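Local coordinates for protein putative acetyltransferase (Streptococcus mutans, PDB 3LD2) that binds coenzyme A and probably transfers an acyl group from its acyl-thioester form to an unidentified acceptor, as a member of the GNAT family, at residues 111-116 with 145-150; 166-171 with 186-191; 79-84 with 95-100. All blocks are in the same frame, centred on the assembly; numbering follows the deposited sequence.

Contact 1: residues 111-116 with 145-150. With COA (coenzyme A), chain E.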
loop_
_atom_site.group_PDB
_atom_site.type_symbol
_atom_site.label_atom_id
_atom_site.label_comp_id
_atom_site.label_asym_id
_atom_site.label_seq_id
_atom_site.Cartn_x
_atom_site.Cartn_y
_atom_site.Cartn_z
ATOM N N VAL A 111 -9.472 8.160 1.592
ATOM C CA VAL A 111 -8.118 7.748 1.983
ATOM C C VAL A 111 -7.481 6.792 0.943
ATOM O O VAL A 111 -8.190 6.035 0.265
ATOM C CB VAL A 111 -8.079 7.190 3.438
ATOM C CG1 VAL A 111 -8.816 5.867 3.554
ATOM C CG2 VAL A 111 -6.654 7.063 3.931
ATOM N N THR A 112 -6.163 6.870 0.771
ATOM C CA THR A 112 -5.423 5.873 -0.036
ATOM C C THR A 112 -4.262 5.191 0.767
ATOM O O THR A 112 -3.925 5.636 1.869
ATOM C CB THR A 112 -4.932 6.482 -1.396
ATOM O OG1 THR A 112 -4.453 5.445 -2.282
ATOM C CG2 THR A 112 -3.848 7.504 -1.174
ATOM N N PHE A 113 -3.673 4.113 0.233
ATOM C CA PHE A 113 -2.600 3.386 0.938
ATOM C C PHE A 113 -1.758 2.508 0.034
ATOM O O PHE A 113 -2.214 2.065 -1.008
ATOM C CB PHE A 113 -3.164 2.510 2.066
ATOM C CG PHE A 113 -3.941 1.324 1.578
ATOM C CD1 PHE A 113 -3.331 0.086 1.438
ATOM C CD2 PHE A 113 -5.280 1.446 1.243
ATOM C CE1 PHE A 113 -4.044 -1.019 0.980
ATOM C CE2 PHE A 113 -6.006 0.359 0.782
ATOM C CZ PHE A 113 -5.387 -0.881 0.650
ATOM N N GLY A 114 -0.518 2.263 0.442
ATOM C CA GLY A 114 0.324 1.258 -0.188
ATOM C C GLY A 114 0.588 0.153 0.828
ATOM O O GLY A 114 0.349 0.339 2.024
ATOM N N ILE A 115 1.060 -0.994 0.357
ATOM C CA ILE A 115 1.401 -2.100 1.238
ATOM C C ILE A 115 2.454 -3.011 0.597
ATOM O O ILE A 115 2.467 -3.230 -0.600
ATOM C CB ILE A 115 0.163 -2.919 1.639
ATOM C CG1 ILE A 115 0.521 -3.931 2.740
ATOM C CG2 ILE A 115 -0.413 -3.602 0.427
ATOM C CD1 ILE A 115 -0.649 -4.739 3.224
ATOM N N ALA A 116 3.374 -3.504 1.411
ATOM C CA ALA A 116 4.417 -4.377 0.915
ATOM C C ALA A 116 4.715 -5.422 1.976
ATOM O O ALA A 116 4.994 -5.097 3.130
ATOM C CB ALA A 116 5.674 -3.574 0.533
ATOM N N VAL A 145 -12.203 4.386 0.598
ATOM C CA VAL A 145 -10.840 4.035 0.243
ATOM C C VAL A 145 -10.759 3.853 -1.262
ATOM O O VAL A 145 -11.623 3.244 -1.874
ATOM C CB VAL A 145 -10.399 2.691 0.848
ATOM C CG1 VAL A 145 -8.914 2.497 0.630
ATOM C CG2 VAL A 145 -10.754 2.619 2.296
ATOM N N LEU A 146 -9.685 4.341 -1.842
ATOM C CA LEU A 146 -9.468 4.149 -3.244
ATOM C C LEU A 146 -7.977 3.897 -3.573
ATOM O O LEU A 146 -7.097 4.640 -3.120
ATOM C CB LEU A 146 -10.049 5.345 -3.997
ATOM C CG LEU A 146 -10.135 5.244 -5.507
ATOM C CD1 LEU A 146 -11.378 5.899 -6.021
ATOM C CD2 LEU A 146 -8.903 5.902 -6.092
ATOM N N ILE A 147 -7.718 2.845 -4.360
ATOM C CA ILE A 147 -6.359 2.505 -4.802
ATOM C C ILE A 147 -6.252 2.170 -6.287
ATOM O O ILE A 147 -7.227 1.783 -6.939
ATOM C CB ILE A 147 -5.797 1.304 -4.033
ATOM C CG1 ILE A 147 -6.782 0.140 -4.114
ATOM C CG2 ILE A 147 -5.486 1.690 -2.569
ATOM C CD1 ILE A 147 -6.392 -1.050 -3.279
ATOM N N HIS A 148 -5.042 2.318 -6.802
ATOM C CA HIS A 148 -4.702 1.979 -8.175
ATOM C C HIS A 148 -3.857 0.710 -8.185
ATOM O O HIS A 148 -2.855 0.637 -7.474
ATOM C CB HIS A 148 -3.877 3.096 -8.783
ATOM C CG HIS A 148 -4.657 4.338 -9.058
ATOM N ND1 HIS A 148 -5.014 4.723 -10.331
ATOM C CD2 HIS A 148 -5.152 5.284 -8.224
ATOM C CE1 HIS A 148 -5.687 5.858 -10.270
ATOM N NE2 HIS A 148 -5.784 6.220 -9.004
ATOM N N VAL A 149 -4.253 -0.283 -8.979
ATOM C CA VAL A 149 -3.521 -1.542 -9.071
ATOM C C VAL A 149 -3.194 -1.814 -10.544
ATOM O O VAL A 149 -4.088 -1.833 -11.386
ATOM C CB VAL A 149 -4.349 -2.715 -8.481
ATOM C CG1 VAL A 149 -3.488 -3.961 -8.301
ATOM C CG2 VAL A 149 -4.977 -2.337 -7.153
ATOM N N LEU A 150 -1.914 -1.984 -10.864
ATOM C CA LEU A 150 -1.502 -2.451 -12.189
ATOM C C LEU A 150 -2.144 -3.798 -12.469
ATOM O O LEU A 150 -2.173 -4.644 -11.580
ATOM C CB LEU A 150 -0.002 -2.641 -12.245
ATOM C CG LEU A 150 0.830 -1.376 -12.296
ATOM C CD1 LEU A 150 2.251 -1.739 -12.728
ATOM C CD2 LEU A 150 0.187 -0.367 -13.257
HETATM N N1A COA E . -1.881 -16.173 -5.436
HETATM C C2A COA E . -3.339 -16.346 -5.232
HETATM N N3A COA E . -4.022 -15.567 -4.141
HETATM C C4A COA E . -3.249 -14.649 -3.319
HETATM C C5A COA E . -1.807 -14.469 -3.541
HETATM C C6A COA E . -1.106 -15.246 -4.610
HETATM N N6A COA E . 0.322 -15.033 -4.780
HETATM N N7A COA E . -1.263 -13.489 -2.587
HETATM C C8A COA E . -2.384 -13.056 -1.789
HETATM N N9A COA E . -3.619 -13.704 -2.303
HETATM C C1B COA E . -4.694 -13.673 -1.455
HETATM C C2B COA E . -5.538 -14.848 -1.002
HETATM O O2B COA E . -6.042 -15.854 -1.827
HETATM C C3B COA E . -5.885 -14.635 0.406
HETATM O O3B COA E . -6.516 -15.589 1.201
HETATM P P3B COA E . -5.635 -16.966 1.587
HETATM O O7A COA E . -6.402 -17.596 2.905
HETATM O O8A COA E . -5.660 -18.084 0.359
HETATM O O9A COA E . -4.239 -16.668 1.851
HETATM C C4B COA E . -5.208 -13.346 0.830
HETATM O O4B COA E . -4.447 -12.805 -0.308
HETATM C C5B COA E . -4.945 -12.757 2.172
HETATM O O5B COA E . -3.604 -13.211 2.139
HETATM P P1A COA E . -2.309 -12.518 2.876
HETATM O O1A COA E . -1.329 -13.724 3.442
HETATM O O2A COA E . -2.805 -11.672 3.953
HETATM O O3A COA E . -1.478 -11.611 1.796
HETATM P P2A COA E . 0.121 -11.272 1.906
HETATM O O4A COA E . 0.986 -12.513 1.248
HETATM O O5A COA E . 0.540 -11.051 3.285
HETATM O O6A COA E . 0.421 -9.946 0.985
HETATM C CBP COA E . 0.381 -8.593 -0.890
HETATM C CCP COA E . -0.403 -9.665 -0.116
HETATM C CDP COA E . 0.562 -7.376 0.057
HETATM C CEP COA E . -0.349 -8.208 -2.205
HETATM C CAP COA E . 1.793 -9.160 -1.204
HETATM O OAP COA E . 1.796 -10.087 -2.255
HETATM C C9P COA E . 2.705 -8.024 -1.643
HETATM O O9P COA E . 3.602 -7.722 -0.924
HETATM N N8P COA E . 2.945 -7.837 -3.064
HETATM C C7P COA E . 4.209 -7.194 -3.359
HETATM C C6P COA E . 4.010 -5.876 -4.114
HETATM C C5P COA E . 2.670 -5.227 -3.753
HETATM O O5P COA E . 2.560 -4.669 -2.715
HETATM N N4P COA E . 1.572 -5.194 -4.700
HETATM C C3P COA E . 0.566 -4.114 -4.666
HETATM C C2P COA E . 0.366 -3.448 -3.301
HETATM S S1P COA E . 0.789 -1.678 -3.467
#

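Contact 2: residues 166-171 with 186-191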
loop_
_atom_site.group_PDB
_atom_site.type_symbol
_atom_site.label_atom_id
_atom_site.label_comp_id
_atom_site.label_asym_id
_atom_site.label_seq_id
_atom_site.Cartn_x
_atom_site.Cartn_y
_atom_site.Cartn_z
ATOM N N ASP A 166 -13.948 -3.414 -4.053
ATOM C CA ASP A 166 -14.715 -3.422 -5.293
ATOM C C ASP A 166 -13.874 -2.910 -6.449
ATOM O O ASP A 166 -13.170 -1.909 -6.306
ATOM C CB ASP A 166 -15.939 -2.516 -5.149
ATOM C CG ASP A 166 -16.919 -3.020 -4.107
ATOM O OD1 ASP A 166 -17.403 -4.164 -4.246
ATOM O OD2 ASP A 166 -17.203 -2.275 -3.141
ATOM N N LEU A 167 -13.962 -3.570 -7.598
ATOM C CA LEU A 167 -13.333 -3.048 -8.796
ATOM C C LEU A 167 -14.185 -1.911 -9.362
ATOM O O LEU A 167 -15.262 -2.147 -9.901
ATOM C CB LEU A 167 -13.160 -4.138 -9.840
ATOM C CG LEU A 167 -12.488 -3.613 -11.106
ATOM C CD1 LEU A 167 -11.074 -3.202 -10.775
ATOM C CD2 LEU A 167 -12.548 -4.665 -12.266
ATOM N N GLU A 168 -13.709 -0.676 -9.238
ATOM C CA GLU A 168 -14.573 0.462 -9.539
ATOM C C GLU A 168 -14.361 0.926 -10.964
ATOM O O GLU A 168 -15.298 1.301 -11.647
ATOM C CB GLU A 168 -14.383 1.615 -8.534
ATOM C CG GLU A 168 -15.280 2.815 -8.824
ATOM C CD GLU A 168 -15.480 3.748 -7.632
ATOM O OE1 GLU A 168 -15.528 3.266 -6.485
ATOM O OE2 GLU A 168 -15.611 4.973 -7.849
ATOM N N ALA A 169 -13.128 0.860 -11.430
ATOM C CA ALA A 169 -12.846 1.326 -12.771
ATOM C C ALA A 169 -11.666 0.606 -13.370
ATOM O O ALA A 169 -10.856 0.002 -12.676
ATOM C CB ALA A 169 -12.583 2.823 -12.769
ATOM N N ARG A 170 -11.565 0.713 -14.683
ATOM C CA ARG A 170 -10.440 0.154 -15.385
ATOM C C ARG A 170 -9.989 1.165 -16.420
ATOM O O ARG A 170 -10.768 1.563 -17.257
ATOM C CB ARG A 170 -10.849 -1.155 -16.033
ATOM C CG ARG A 170 -9.850 -1.650 -17.032
ATOM C CD ARG A 170 -10.189 -3.026 -17.562
ATOM N NE ARG A 170 -9.396 -3.234 -18.767
ATOM C CZ ARG A 170 -9.902 -3.434 -19.978
ATOM N NH1 ARG A 170 -11.223 -3.495 -20.151
ATOM N NH2 ARG A 170 -9.083 -3.589 -21.007
ATOM N N LEU A 171 -8.744 1.625 -16.316
ATOM C CA LEU A 171 -8.164 2.520 -17.307
ATOM C C LEU A 171 -7.285 1.701 -18.232
ATOM O O LEU A 171 -6.303 1.082 -17.830
ATOM C CB LEU A 171 -7.342 3.624 -16.659
ATOM C CG LEU A 171 -8.081 4.494 -15.644
ATOM C CD1 LEU A 171 -7.207 5.671 -15.207
ATOM C CD2 LEU A 171 -9.400 4.977 -16.237
ATOM N N ILE A 186 -8.760 0.299 -10.682
ATOM C CA ILE A 186 -9.014 1.192 -9.577
ATOM C C ILE A 186 -9.958 0.492 -8.652
ATOM O O ILE A 186 -11.089 0.205 -9.044
ATOM C CB ILE A 186 -9.613 2.513 -10.069
ATOM C CG1 ILE A 186 -8.583 3.213 -10.945
ATOM C CG2 ILE A 186 -10.011 3.410 -8.882
ATOM C CD1 ILE A 186 -8.993 4.569 -11.395
ATOM N N TYR A 187 -9.471 0.200 -7.445
ATOM C CA TYR A 187 -10.249 -0.505 -6.433
ATOM C C TYR A 187 -10.716 0.417 -5.319
ATOM O O TYR A 187 -10.008 1.333 -4.903
ATOM C CB TYR A 187 -9.443 -1.667 -5.842
ATOM C CG TYR A 187 -9.426 -2.900 -6.714
ATOM C CD1 TYR A 187 -10.354 -3.918 -6.535
ATOM C CD2 TYR A 187 -8.492 -3.040 -7.733
ATOM C CE1 TYR A 187 -10.351 -5.032 -7.339
ATOM C CE2 TYR A 187 -8.474 -4.166 -8.545
ATOM C CZ TYR A 187 -9.403 -5.146 -8.348
ATOM O OH TYR A 187 -9.373 -6.261 -9.142
ATOM N N SER A 188 -11.908 0.183 -4.806
ATOM C CA SER A 188 -12.380 1.062 -3.761
ATOM C C SER A 188 -12.973 0.265 -2.629
ATOM O O SER A 188 -13.154 -0.945 -2.738
ATOM C CB SER A 188 -13.346 2.132 -4.310
ATOM O OG SER A 188 -14.515 1.547 -4.831
ATOM N N TYR A 189 -13.240 0.946 -1.522
ATOM C CA TYR A 189 -13.809 0.292 -0.360
ATOM C C TYR A 189 -14.747 1.259 0.319
ATOM O O TYR A 189 -14.375 2.403 0.585
ATOM C CB TYR A 189 -12.695 -0.131 0.609
ATOM C CG TYR A 189 -13.123 -1.143 1.652
ATOM C CD1 TYR A 189 -12.692 -2.465 1.589
ATOM C CD2 TYR A 189 -13.946 -0.774 2.700
ATOM C CE1 TYR A 189 -13.080 -3.392 2.534
ATOM C CE2 TYR A 189 -14.339 -1.691 3.652
ATOM C CZ TYR A 189 -13.901 -2.991 3.572
ATOM O OH TYR A 189 -14.302 -3.890 4.533
ATOM N N ASP A 190 -15.957 0.799 0.611
ATOM C CA ASP A 190 -16.985 1.647 1.203
ATOM C C ASP A 190 -16.813 1.713 2.721
ATOM O O ASP A 190 -17.103 0.753 3.427
ATOM C CB ASP A 190 -18.379 1.117 0.826
ATOM C CG ASP A 190 -19.472 2.200 0.889
ATOM O OD1 ASP A 190 -20.250 2.348 -0.091
ATOM O OD2 ASP A 190 -19.554 2.904 1.921
ATOM N N LEU A 191 -16.300 2.831 3.218
ATOM C CA LEU A 191 -16.262 3.045 4.655
ATOM C C LEU A 191 -17.664 3.416 5.134
ATOM O O LEU A 191 -18.007 3.188 6.287
ATOM C CB LEU A 191 -15.258 4.125 5.048
ATOM C CG LEU A 191 -13.806 3.710 5.248
ATOM C CD1 LEU A 191 -13.662 2.193 5.470
ATOM C CD2 LEU A 191 -12.997 4.167 4.077
#

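Contact 3: residues 79-84 with 95-100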
loop_
_atom_site.group_PDB
_atom_site.type_symbol
_atom_site.label_atom_id
_atom_site.label_comp_id
_atom_site.label_asym_id
_atom_site.label_seq_id
_atom_site.Cartn_x
_atom_site.Cartn_y
_atom_site.Cartn_z
ATOM N N SER A 79 4.995 14.700 6.552
ATOM C CA SER A 79 3.869 15.371 5.919
ATOM C C SER A 79 2.578 14.593 6.074
ATOM O O SER A 79 1.700 14.656 5.237
ATOM C CB SER A 79 4.157 15.690 4.450
ATOM O OG SER A 79 4.801 14.599 3.814
ATOM N N ASN A 80 2.488 13.829 7.144
ATOM C CA ASN A 80 1.207 13.294 7.587
ATOM C C ASN A 80 0.793 11.933 7.051
ATOM O O ASN A 80 -0.255 11.405 7.430
ATOM C CB ASN A 80 0.105 14.366 7.467
ATOM C CG ASN A 80 0.392 15.583 8.391
ATOM O OD1 ASN A 80 0.598 15.417 9.596
ATOM N ND2 ASN A 80 0.461 16.782 7.816
ATOM N N THR A 81 1.636 11.339 6.214
ATOM C CA THR A 81 1.438 9.943 5.850
ATOM C C THR A 81 1.710 9.086 7.084
ATOM O O THR A 81 2.705 9.282 7.762
ATOM C CB THR A 81 2.385 9.536 4.731
ATOM O OG1 THR A 81 2.294 10.490 3.668
ATOM C CG2 THR A 81 2.021 8.149 4.213
ATOM N N HIS A 82 0.828 8.147 7.386
ATOM C CA HIS A 82 1.039 7.273 8.531
ATOM C C HIS A 82 1.481 5.868 8.091
ATOM O O HIS A 82 1.145 5.429 6.997
ATOM C CB HIS A 82 -0.224 7.208 9.367
ATOM C CG HIS A 82 -0.911 8.532 9.514
ATOM N ND1 HIS A 82 -0.338 9.602 10.171
ATOM C CD2 HIS A 82 -2.125 8.960 9.089
ATOM C CE1 HIS A 82 -1.168 10.632 10.141
ATOM N NE2 HIS A 82 -2.258 10.270 9.488
ATOM N N PHE A 83 2.258 5.186 8.936
ATOM C CA PHE A 83 2.822 3.871 8.612
ATOM C C PHE A 83 2.497 2.807 9.663
ATOM O O PHE A 83 2.798 2.960 10.851
ATOM C CB PHE A 83 4.343 3.949 8.476
ATOM C CG PHE A 83 4.836 4.906 7.426
ATOM C CD1 PHE A 83 5.481 4.431 6.288
ATOM C CD2 PHE A 83 4.688 6.271 7.582
ATOM C CE1 PHE A 83 5.967 5.297 5.319
ATOM C CE2 PHE A 83 5.164 7.155 6.617
ATOM C CZ PHE A 83 5.814 6.655 5.475
ATOM N N LEU A 84 1.885 1.716 9.226
ATOM C CA LEU A 84 1.762 0.525 10.055
ATOM C C LEU A 84 2.850 -0.450 9.630
ATOM O O LEU A 84 3.135 -0.615 8.428
ATOM C CB LEU A 84 0.391 -0.113 9.894
ATOM C CG LEU A 84 -0.766 0.808 10.285
ATOM C CD1 LEU A 84 -2.094 0.141 9.994
ATOM C CD2 LEU A 84 -0.676 1.189 11.756
ATOM N N VAL A 95 4.797 -3.655 5.632
ATOM C CA VAL A 95 4.554 -2.236 5.863
ATOM C C VAL A 95 3.353 -1.700 5.072
ATOM O O VAL A 95 3.144 -2.058 3.908
ATOM C CB VAL A 95 5.811 -1.387 5.581
ATOM C CG1 VAL A 95 6.288 -1.588 4.142
ATOM C CG2 VAL A 95 5.532 0.085 5.887
ATOM N N LEU A 96 2.556 -0.857 5.724
ATOM C CA LEU A 96 1.422 -0.222 5.089
ATOM C C LEU A 96 1.432 1.262 5.445
ATOM O O LEU A 96 1.394 1.625 6.629
ATOM C CB LEU A 96 0.104 -0.876 5.521
ATOM C CG LEU A 96 -1.165 -0.296 4.844
ATOM C CD1 LEU A 96 -2.345 -1.265 4.802
ATOM C CD2 LEU A 96 -1.618 1.039 5.469
ATOM N N ASP A 97 1.506 2.118 4.426
ATOM C CA ASP A 97 1.386 3.560 4.632
ATOM C C ASP A 97 0.082 4.059 4.026
ATOM O O ASP A 97 -0.373 3.542 3.005
ATOM C CB ASP A 97 2.548 4.303 4.003
ATOM C CG ASP A 97 2.486 4.299 2.495
ATOM O OD1 ASP A 97 2.580 3.204 1.915
ATOM O OD2 ASP A 97 2.350 5.380 1.882
ATOM N N TYR A 98 -0.532 5.046 4.667
ATOM C CA TYR A 98 -1.782 5.610 4.163
ATOM C C TYR A 98 -1.849 7.102 4.338
ATOM O O TYR A 98 -1.148 7.683 5.155
ATOM C CB TYR A 98 -3.009 4.939 4.789
ATOM C CG TYR A 98 -3.177 5.119 6.274
ATOM C CD1 TYR A 98 -3.921 6.179 6.777
ATOM C CD2 TYR A 98 -2.619 4.216 7.178
ATOM C CE1 TYR A 98 -4.103 6.352 8.142
ATOM C CE2 TYR A 98 -2.786 4.373 8.551
ATOM C CZ TYR A 98 -3.525 5.456 9.033
ATOM O OH TYR A 98 -3.718 5.647 10.396
ATOM N N SER A 99 -2.704 7.722 3.554
ATOM C CA SER A 99 -2.814 9.168 3.568
ATOM C C SER A 99 -4.063 9.595 2.796
ATOM O O SER A 99 -4.605 8.811 2.000
ATOM C CB SER A 99 -1.590 9.754 2.894
ATOM O OG SER A 99 -1.724 9.575 1.496
ATOM N N SER A 100 -4.516 10.830 3.037
ATOM C CA SER A 100 -5.573 11.464 2.234
ATOM C C SER A 100 -5.290 11.458 0.726
ATOM O O SER A 100 -4.201 11.811 0.286
ATOM C CB SER A 100 -5.758 12.914 2.678
ATOM O OG SER A 100 -6.699 12.979 3.734
#

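Contact 1: residues 111-116 with 145-150
V111 and V145 form the one bridge between two parallel strands that then splay apart, their short axes 43° from each other. L146 N gives a hydrogen bond to V111 O (3.1 Å), the only backbone hydrogen bond between the two segments. The next link comes from a side chain. T112 turns its hydroxyl away from its own backbone N (chi1 -169°), and OG1 donates to L146 O at 2.9 Å, in the carbonyl plane. Apolar side chains pack beside these bonds: I147 and V145 both meet F113. I147 CG2 lies over one face of the F113 ring, 4.0 Å from its centroid. V145 CG1 comes to the edge of the same ring, 3.6 Å from F113 CE2. F134 of helix 126-138 also meets this ring, and Y160 of helix 154-162 packs on I147. The two strands belong to a beta-alpha-beta unit, and their divergence is the V-shaped opening characteristic of GNAT acetyltransferases. At its wide end I115 CG2 is 3.8 Å from C2P of coenzyme A. The chemistry therefore changes along the contact: hydrogen bonds join the strands at the narrow end, and coenzyme A lies beside I115 where they have parted, consistent with a pantetheine arm running between the strands as in other GNAT enzymes.

Contact 2: residues 166-171 with 186-191
L167 lays its CD1 methyl over one face of the Y187 ring, 3.7 Å from the centroid and displaced toward the rim. The closest ring atom is Y187 CZ, 3.5 Å from L167 CD1. The leucine reaches the ring because its CG is anti to the backbone N (chi1 -179°), while the tyrosine ring swings in from the neighbouring strand. V149 of strand 144-150 also packs on Y187. The strands are the two arms of the hairpin 166-177 and 180-190, which forms one margin of the GNAT sheet. D166 and S188 make an antiparallel hydrogen-bonded pair. D166 N donates to S188 O, and S188 N returns a bond to D166 O, both 2.9 Å long. L167 and Y187 follow as a non-hydrogen-bonded pair.

A classic beta bulge then breaks the register. E168 and A169 both face I186, and I186 O accepts from two amides. E168 N is 2.8 Å from I186 O, and A169 N is 3.2 Å from I186 O. I186 N closes the set by donating to A169 O. Because of the bulge, E168 points its side chain toward the partner strand. S188 OG donates to E168 OE1 at 2.6 Å, reaching the carboxylate on its anti side and 21° out of its plane. The other oxygen, OE2, forms a salt bridge with K144, so both carboxylate oxygens are engaged. On the same face as S188, A169 CB rests 4.0 Å from I186 CB, and L171 packs more loosely on I186 CD1.

At the bulge one carbonyl serves two amides, so both N-H groups keep a partner. The lysine would probably favour the ionised form of E168, which would make it a stronger acceptor for the buried serine.

Contact 3: residues 79-84 with 95-100
The beta hairpin of strands 82-88 and 92-100 brings these segments together in the GNAT sheet, with H82 paired to Y98, F83 to D97 and L84 to L96. The pairing is regular antiparallel. H82 N donates to Y98 O (3.0 Å), Y98 N answers to H82 O, and L84 and L96 exchange a second pair of bonds. F83 and D97 between them form the non-hydrogen-bonded pair. Their side chains run side by side, with D97 CB over one face of the F83 ring, 4.0 Å from its centroid. Helix 70-77 covers this side of the sheet through I73, K76 and F77. L84, L96 and Y98 lie on the other side, against helix 126-138. There Y98 CG sits between its own backbone N and carbonyl carbon (chi1 64°), and the ring comes up beside H82. H82 CB sits over its face, 4.0 Å from the centroid. The imidazole turns an edge to the same ring in an offset edge-to-face pair, with the planes at 61°. L84 CG comes to the edge of the tyrosine, 4.4 Å from Y98 CE2. The closest approach of the two aromatic side chains is H82 CD2 to Y98 CE1, at 3.4 Å.

Overall arrangement
All three contacts lie in one mixed sheet. Contact 1 is the buried centre, and contacts 2 and 3 are partly buried hairpins toward its two margins. Strand 144-150 of contact 1 bonds to strand 180-190 of contact 2 through V145 O with Y189 N and I147 O with Y187 N. Strand 110-117 bonds to strand 92-100 of contact 3 through T112 N with S99 O and G114 N with D97 O. Contacts 2 and 3 do not touch. The chemistry follows place. Contact 1 has little backbone pairing and borders coenzyme A. Contact 3 is regular, with aromatic packing toward helices on both faces. Contact 2, the most exposed, adds a bulge and a serine-carboxylate bond to its backbone ladder.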